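Local coordinates for probable glutathione S-transferase (Pseudomonas aeruginosa, PDB 6JWK), which isomerises maleylpyruvate and, as a zeta-class member of the glutathione S-transferase superfamily, probably does so with the help of glutathione, at residues B[94-99]-B[143-148]; B[152-157]-B[188-193]. All coordinates share one frame; numbering follows the deposited sequence.

Contact 1. Residues B[94-99]-B[143-148]; sequences LELALL and ETLLNR
Leu145 is the side chain that reaches from helix 124-149 to helix 87-103, and the contact can be read along it. Its CB lies 4.2 Å from CD1 of Leu96; the two side chains run antiparallel, side by side. A chi1 of -66° sets CG opposite the carbonyl carbon, and chi2 of 178° stretches the chain on to CD1, the atom that does most of the touching. Three side chains of helix 87-103 meet this methyl. Leu99 comes at a slant, its CD2 3.8 Å from Leu145 CD1. Glu95 lies roughly square to the leucine, with CG 3.9 Å from Leu145 CD1. Leu96 CD1 is a little farther from Leu145 CD1, at 4.1 Å. Glu95 and Leu99 lie one turn apart on helix 87-103, with Leu96 next to Glu95. Both helices belong to the all-helical C-terminal domain of the glutathione S-transferase fold, where they run side by side and nearly antiparallel, at 163° between their directions. The axes come no closer than 10.2 Å, so leucine branches fill the gap and no hydrogen bond crosses it. Leu96, Leu99 and Glu95 all hold CG anti to the backbone N. The other branch of Leu96 comes near the next residue, its CD2 4.4 Å from the backbone N of Leu146. Glu95 meets Leu145 closest with its CG: the chain bends at chi2 and carries the carboxylate on to the second subunit, where OE2 accepts a hydrogen bond from the backbone N of Ser64. Gln65 of the second subunit packs against Leu99.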
# COMPACT_ATOMS: atom_id res chain seq x y z
N LEU B 94 -1.52 -7.49 7.57
CA LEU B 94 -1.47 -6.70 6.30
C LEU B 94 -2.57 -5.64 6.29
O LEU B 94 -2.29 -4.55 5.78
CB LEU B 94 -1.56 -7.61 5.08
CG LEU B 94 -0.40 -8.59 4.93
CD1 LEU B 94 -0.66 -9.59 3.78
CD2 LEU B 94 0.89 -7.83 4.73
N GLU B 95 -3.70 -5.88 6.93
CA GLU B 95 -4.80 -4.88 6.96
C GLU B 95 -4.28 -3.64 7.68
O GLU B 95 -4.55 -2.49 7.19
CB GLU B 95 -6.11 -5.42 7.54
CG GLU B 95 -7.15 -4.30 7.76
CD GLU B 95 -8.64 -4.47 7.43
OE1 GLU B 95 -9.22 -5.34 8.06
OE2 GLU B 95 -9.26 -3.61 6.65
N LEU B 96 -3.64 -3.82 8.84
CA LEU B 96 -3.15 -2.67 9.63
C LEU B 96 -1.96 -2.02 8.92
O LEU B 96 -1.90 -0.80 8.87
CB LEU B 96 -2.81 -3.14 11.04
CG LEU B 96 -2.35 -2.06 12.00
CD1 LEU B 96 -3.25 -0.85 11.98
CD2 LEU B 96 -2.29 -2.65 13.40
N ALA B 97 -1.02 -2.81 8.42
CA ALA B 97 0.16 -2.27 7.70
C ALA B 97 -0.27 -1.44 6.48
O ALA B 97 0.31 -0.36 6.27
CB ALA B 97 1.12 -3.38 7.32
N LEU B 98 -1.26 -1.92 5.73
CA LEU B 98 -1.74 -1.30 4.46
C LEU B 98 -2.59 -0.10 4.81
O LEU B 98 -2.52 0.87 4.06
CB LEU B 98 -2.51 -2.30 3.61
CG LEU B 98 -1.59 -3.36 3.02
CD1 LEU B 98 -2.42 -4.56 2.61
CD2 LEU B 98 -0.81 -2.79 1.83
N LEU B 99 -3.27 -0.11 5.96
CA LEU B 99 -3.96 1.13 6.41
C LEU B 99 -2.97 2.29 6.52
O LEU B 99 -3.26 3.40 6.03
CB LEU B 99 -4.65 0.86 7.74
CG LEU B 99 -5.30 2.05 8.44
CD1 LEU B 99 -6.47 2.62 7.62
CD2 LEU B 99 -5.82 1.55 9.78
N GLU B 143 -5.88 2.28 15.81
CA GLU B 143 -6.07 2.03 17.28
C GLU B 143 -7.09 0.89 17.40
O GLU B 143 -6.83 -0.06 18.12
CB GLU B 143 -6.51 3.34 17.95
CG GLU B 143 -6.88 3.21 19.43
CD GLU B 143 -5.69 3.22 20.38
OE1 GLU B 143 -4.53 3.36 19.87
OE2 GLU B 143 -5.91 3.07 21.64
N THR B 144 -8.21 0.96 16.68
CA THR B 144 -9.28 -0.08 16.74
C THR B 144 -8.76 -1.42 16.21
O THR B 144 -9.00 -2.47 16.89
CB THR B 144 -10.54 0.38 15.97
OG1 THR B 144 -10.98 1.51 16.70
CG2 THR B 144 -11.65 -0.64 15.91
N LEU B 145 -8.02 -1.43 15.10
CA LEU B 145 -7.53 -2.74 14.57
C LEU B 145 -6.56 -3.34 15.59
O LEU B 145 -6.52 -4.55 15.72
CB LEU B 145 -6.85 -2.56 13.20
CG LEU B 145 -7.79 -2.12 12.08
CD1 LEU B 145 -6.98 -1.94 10.81
CD2 LEU B 145 -8.96 -3.07 11.82
N LEU B 146 -5.68 -2.53 16.18
CA LEU B 146 -4.69 -3.02 17.17
C LEU B 146 -5.46 -3.64 18.34
O LEU B 146 -5.17 -4.78 18.68
CB LEU B 146 -3.77 -1.89 17.62
CG LEU B 146 -2.75 -2.26 18.70
CD1 LEU B 146 -1.83 -3.36 18.22
CD2 LEU B 146 -1.97 -1.03 19.13
N ASN B 147 -6.42 -2.91 18.89
CA ASN B 147 -7.24 -3.38 20.05
C ASN B 147 -8.01 -4.65 19.72
O ASN B 147 -8.07 -5.50 20.59
CB ASN B 147 -8.25 -2.35 20.50
CG ASN B 147 -7.59 -1.23 21.26
OD1 ASN B 147 -6.59 -1.46 21.93
ND2 ASN B 147 -8.14 -0.03 21.14
N ARG B 148 -8.52 -4.82 18.50
CA ARG B 148 -9.39 -5.97 18.14
C ARG B 148 -8.62 -7.15 17.61
O ARG B 148 -9.11 -8.26 17.77
CB ARG B 148 -10.45 -5.55 17.11
CG ARG B 148 -11.31 -4.46 17.70
CD ARG B 148 -12.71 -4.41 17.20
NE ARG B 148 -13.45 -3.47 18.00
CZ ARG B 148 -14.71 -3.15 17.78
NH1 ARG B 148 -15.37 -3.77 16.82
NH2 ARG B 148 -15.32 -2.28 18.56

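Contact 2. Residues B[152-157]-B[188-193]; sequences GAFFAG and LELEGR
Glu189 opens the contact without reaching across it: its OE1 lies 3.3 Å from NH2 of Arg193, one helical turn on. The oxygen stands well out of the guanidinium plane, so the two are joined by charge with no N-H pointing at it. Leu190 follows, with CG anti to the backbone N (chi1 175°). Its CD1 meets both Ala153 O, at 3.7 Å, and Phe154 CD1, at 3.9 Å, and the leucine crosses the phenylalanine side chain at a slant. Arg193 then lays CB against the ring at 4.1 Å from Phe154 CE1 and runs on, extended from CG to NE, to Ala153. There NH1 gives a hydrogen bond of 2.8 Å to Ala153 O, somewhat bent at 144°. The oxygen lies exactly in the guanidinium plane and receives the N-H on a lone pair, which helps to hold the flat group's orientation. That group stands nearly perpendicular to the Phe154 ring. Arg150 NH2 also bonds Ala153 O, so two arginines share one carbonyl. The loop is itself stiffened by Phe154 N bonding Gly157 O at 2.9 Å and Gly157 N bonding Phe154 O at 3.2 Å. Helix 185-195 thus grips the start of a type I turn, Phe154 to Gly157, in which Ala153 and Phe154 both face Gly157 as a classic beta bulge.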
# COMPACT_ATOMS: atom_id res chain seq x y z
N GLY B 152 -0.61 -10.33 20.60
CA GLY B 152 0.34 -10.29 21.73
C GLY B 152 0.78 -8.88 22.06
O GLY B 152 0.02 -7.91 21.79
N ALA B 153 1.92 -8.80 22.74
CA ALA B 153 2.59 -7.56 23.18
C ALA B 153 2.78 -6.72 21.92
O ALA B 153 2.61 -5.51 21.99
CB ALA B 153 3.92 -7.85 23.83
N PHE B 154 3.11 -7.40 20.83
CA PHE B 154 3.14 -6.79 19.47
C PHE B 154 1.94 -7.32 18.69
O PHE B 154 1.29 -8.29 19.12
CB PHE B 154 4.46 -7.08 18.77
CG PHE B 154 5.68 -6.68 19.57
CD1 PHE B 154 6.18 -5.39 19.49
CD2 PHE B 154 6.21 -7.56 20.53
CE1 PHE B 154 7.26 -5.01 20.25
CE2 PHE B 154 7.32 -7.19 21.26
CZ PHE B 154 7.84 -5.92 21.13
N PHE B 155 1.70 -6.77 17.50
CA PHE B 155 0.49 -7.09 16.72
C PHE B 155 0.47 -8.59 16.42
O PHE B 155 -0.58 -9.23 16.58
CB PHE B 155 0.36 -6.28 15.43
CG PHE B 155 -0.98 -6.53 14.81
CD1 PHE B 155 -1.17 -7.60 13.96
CD2 PHE B 155 -2.06 -5.74 15.14
CE1 PHE B 155 -2.41 -7.84 13.41
CE2 PHE B 155 -3.30 -5.98 14.59
CZ PHE B 155 -3.48 -7.04 13.74
N ALA B 156 1.57 -9.12 15.94
CA ALA B 156 1.61 -10.49 15.43
C ALA B 156 1.86 -11.47 16.59
O ALA B 156 1.79 -12.65 16.33
CB ALA B 156 2.62 -10.63 14.33
N GLY B 157 2.17 -11.02 17.80
CA GLY B 157 2.54 -11.94 18.90
C GLY B 157 3.66 -11.39 19.76
O GLY B 157 3.61 -10.18 20.16
N LEU B 188 0.35 4.39 21.21
CA LEU B 188 1.47 4.97 21.99
C LEU B 188 2.15 3.86 22.81
O LEU B 188 3.39 3.78 22.81
CB LEU B 188 1.01 6.15 22.87
CG LEU B 188 0.52 7.35 22.08
CD1 LEU B 188 -0.06 8.41 23.00
CD2 LEU B 188 1.63 7.91 21.21
N GLU B 189 1.41 2.98 23.41
CA GLU B 189 2.00 1.92 24.24
C GLU B 189 2.81 0.98 23.33
O GLU B 189 3.94 0.57 23.72
CB GLU B 189 0.89 1.21 25.01
CG GLU B 189 1.37 -0.02 25.75
CD GLU B 189 0.22 -0.80 26.35
OE1 GLU B 189 -0.61 -1.37 25.57
OE2 GLU B 189 0.13 -0.79 27.57
N LEU B 190 2.28 0.62 22.16
CA LEU B 190 3.01 -0.31 21.27
C LEU B 190 4.29 0.39 20.81
O LEU B 190 5.34 -0.24 20.75
CB LEU B 190 2.11 -0.67 20.10
CG LEU B 190 2.71 -1.53 19.00
CD1 LEU B 190 3.28 -2.81 19.58
CD2 LEU B 190 1.66 -1.81 17.91
N GLU B 191 4.17 1.66 20.47
CA GLU B 191 5.34 2.44 20.04
C GLU B 191 6.41 2.38 21.12
O GLU B 191 7.57 2.14 20.77
CB GLU B 191 4.92 3.86 19.71
CG GLU B 191 6.08 4.73 19.30
CD GLU B 191 5.73 6.22 19.23
OE1 GLU B 191 4.81 6.61 19.92
OE2 GLU B 191 6.38 6.98 18.43
N GLY B 192 6.04 2.60 22.39
CA GLY B 192 6.99 2.55 23.53
C GLY B 192 7.62 1.19 23.66
O GLY B 192 8.86 1.12 23.83
N ARG B 193 6.87 0.10 23.48
CA ARG B 193 7.48 -1.24 23.53
C ARG B 193 8.53 -1.40 22.43
O ARG B 193 9.54 -2.06 22.67
CB ARG B 193 6.50 -2.40 23.36
CG ARG B 193 5.55 -2.52 24.52
CD ARG B 193 4.71 -3.78 24.50
NE ARG B 193 3.74 -3.46 25.52
CZ ARG B 193 2.48 -3.80 25.50
NH1 ARG B 193 1.98 -4.45 24.47
NH2 ARG B 193 1.71 -3.49 26.53

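Contacts 1 and 2 follow one another along the chain, their centres about 12 Å apart, within the helical C-terminal domain. They join chiefly through Phe155, whose ring lies against contact 1: its CD2 lies 3.6 Å from Leu96 CD2, and its CE2 3.7 Å from Leu145 O. Leu146 touches both sides of contact 2: its CD1 is 3.8 Å from Leu190 CD2 and 3.9 Å from Phe155 CD2. Loop 152-157 is held among four helices, 87-103, 124-149, 162-176 and 185-195. Contact 1 borders the second subunit, whereas contact 2 touches no other chain of the dimer. In glutathione transferases glutathione binds mainly to the thioredoxin-like N-terminal domain, to which neither contact belongs.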